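Local coordinates for protein mercuric reductase (Metallosphaera sedula, PDB 4YWO) that probably reduces mercuric ions to elemental mercury with NADPH, working as an FAD-containing homodimer, at residues Phe390-Val394 against Ser443-Ala448. Residues are numbered along the deposited sequence; the frame is centred on the assembly and turned at random.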
loop_
_atom_site.group_PDB
_atom_site.type_symbol
_atom_site.label_atom_id
_atom_site.label_comp_id
_atom_site.label_asym_id
_atom_site.label_seq_id
_atom_site.Cartn_x
_atom_site.Cartn_y
_atom_site.Cartn_z
ATOM N N PHE A 390 5.798 -12.403 6.039
ATOM C CA PHE A 390 6.220 -11.820 7.267
ATOM C C PHE A 390 6.538 -10.360 7.156
ATOM O O PHE A 390 6.708 -9.825 6.051
ATOM C CB PHE A 390 7.486 -12.548 7.845
ATOM C CG PHE A 390 8.724 -12.307 7.029
ATOM C CD1 PHE A 390 9.520 -11.176 7.231
ATOM C CD2 PHE A 390 8.975 -13.046 5.880
ATOM C CE1 PHE A 390 10.599 -10.899 6.376
ATOM C CE2 PHE A 390 10.045 -12.790 5.051
ATOM C CZ PHE A 390 10.846 -11.705 5.262
ATOM N N VAL A 391 6.663 -9.715 8.302
ATOM C CA VAL A 391 7.205 -8.333 8.369
ATOM C C VAL A 391 8.303 -8.350 9.440
ATOM O O VAL A 391 8.074 -8.796 10.582
ATOM C CB VAL A 391 6.140 -7.249 8.651
ATOM C CG1 VAL A 391 6.778 -5.911 8.623
ATOM C CG2 VAL A 391 5.119 -7.333 7.597
ATOM N N LYS A 392 9.499 -7.889 9.065
ATOM C CA LYS A 392 10.641 -7.821 10.013
ATOM C C LYS A 392 11.058 -6.377 10.156
ATOM O O LYS A 392 11.201 -5.647 9.162
ATOM C CB LYS A 392 11.802 -8.599 9.480
ATOM C CG LYS A 392 12.999 -8.715 10.401
ATOM C CD LYS A 392 13.967 -9.769 9.799
ATOM C CE LYS A 392 15.029 -10.109 10.772
ATOM N NZ LYS A 392 15.939 -11.167 10.203
ATOM N N MET A 393 11.258 -5.954 11.380
ATOM C CA MET A 393 11.627 -4.574 11.720
ATOM C C MET A 393 12.891 -4.566 12.537
ATOM O O MET A 393 13.026 -5.435 13.431
ATOM C CB MET A 393 10.470 -3.856 12.408
ATOM C CG MET A 393 10.686 -2.356 12.781
ATOM S SD MET A 393 9.236 -1.584 13.449
ATOM C CE MET A 393 8.335 -1.288 11.939
ATOM N N VAL A 394 13.814 -3.698 12.200
ATOM C CA VAL A 394 15.097 -3.607 12.865
ATOM C C VAL A 394 15.306 -2.217 13.418
ATOM O O VAL A 394 15.051 -1.230 12.717
ATOM C CB VAL A 394 16.236 -3.904 11.900
ATOM C CG1 VAL A 394 17.592 -3.846 12.576
ATOM C CG2 VAL A 394 16.072 -5.198 11.101
ATOM N N SER A 443 0.350 -4.037 9.394
ATOM C CA SER A 443 1.456 -4.918 9.836
ATOM C C SER A 443 2.690 -4.134 10.289
ATOM O O SER A 443 3.409 -4.603 11.177
ATOM C CB SER A 443 1.854 -5.915 8.772
ATOM O OG SER A 443 2.404 -5.226 7.664
ATOM N N LEU A 444 2.919 -2.927 9.804
ATOM C CA LEU A 444 4.040 -2.079 10.283
ATOM C C LEU A 444 3.836 -1.691 11.746
ATOM O O LEU A 444 4.763 -1.702 12.514
ATOM C CB LEU A 444 4.186 -0.817 9.419
ATOM C CG LEU A 444 4.592 -1.169 7.986
ATOM C CD1 LEU A 444 4.549 0.097 7.150
ATOM C CD2 LEU A 444 6.010 -1.696 7.923
ATOM N N ARG A 445 2.595 -1.407 12.126
ATOM C CA ARG A 445 2.333 -1.059 13.515
ATOM C C ARG A 445 2.297 -2.340 14.364
ATOM O O ARG A 445 2.776 -2.329 15.476
ATOM C CB ARG A 445 1.006 -0.249 13.597
ATOM C CG ARG A 445 0.556 0.097 15.029
ATOM C CD ARG A 445 -0.596 1.142 15.046
ATOM N NE ARG A 445 -0.893 1.456 16.425
ATOM C CZ ARG A 445 -1.557 0.667 17.235
ATOM N NH1 ARG A 445 -2.043 -0.515 16.826
ATOM N NH2 ARG A 445 -1.709 1.081 18.480
ATOM N N LEU A 446 1.823 -3.458 13.821
ATOM C CA LEU A 446 1.799 -4.685 14.600
ATOM C C LEU A 446 3.134 -5.182 14.899
ATOM O O LEU A 446 3.417 -5.678 16.076
ATOM C CB LEU A 446 0.996 -5.749 13.858
ATOM C CG LEU A 446 -0.505 -5.478 13.655
ATOM C CD1 LEU A 446 -1.108 -6.454 12.679
ATOM C CD2 LEU A 446 -1.187 -5.474 15.044
ATOM N N VAL A 447 4.069 -5.098 13.958
ATOM C CA VAL A 447 5.416 -5.496 14.320
ATOM C C VAL A 447 6.066 -4.548 15.300
ATOM O O VAL A 447 6.900 -4.955 16.131
ATOM C CB VAL A 447 6.306 -5.763 13.055
ATOM C CG1 VAL A 447 6.693 -4.510 12.331
ATOM C CG2 VAL A 447 7.542 -6.610 13.364
ATOM N N ALA A 448 5.771 -3.259 15.221
ATOM C CA ALA A 448 6.237 -2.274 16.246
ATOM C C ALA A 448 5.737 -2.702 17.659
ATOM O O ALA A 448 6.557 -2.590 18.657
ATOM C CB ALA A 448 5.710 -0.871 15.884
#
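Val447 reaches from the helix between Val391 and Met393, the two strand residues that face it. Its CG1 lies 4.0 Å from Val391 CG1 and 3.6 Å from Met393 CE, while CG2 turns to the strand backbone and meets Val391 O at 3.6 Å. This fit depends on the first torsion of Val447 (72°), which sets CG1 between the backbone N and the carbonyl carbon and leaves CG2 beside the latter. Met393 runs extended from the strand until its last torsion, where a bend of -79° turns the terminal methyl along the helix surface; CE thereby comes within 3.6 Å of Leu444 O, and SD sits 4.3 Å from Ala448 CB. At the other end of the contact, Val391 CG2 packs on Ser443, 3.4 Å from OG. That hydroxyl is hydrogen-bonded to the carbonyl oxygen of Ile440, so the methyl covers an oxygen already engaged within its own part of the chain. The CB of Leu444 points away from the strand, yet its branch swings back to bring CD2 4.3 Å from Val391 CG1.

Behind this first shell, strand 390-396 is held between strands 368-374 and 399-407 of an antiparallel sheet, and helix 442-449 lies over one face. The axes of 390-394 and 443-448 approach to 8.4 Å and cross at -56°. On the reverse face Lys392 forms salt bridges with Glu214 and Glu216. Sheet and helix both belong to the dimerisation domain of the pyridine nucleotide-disulfide oxidoreductase family, and Arg445, on the helix side turned from the strand, packs on Arg319 of the second subunit. Because no hydrogen bond links the two segments, and all six touching residues are buried, their association rests on apolar and van der Waals packing.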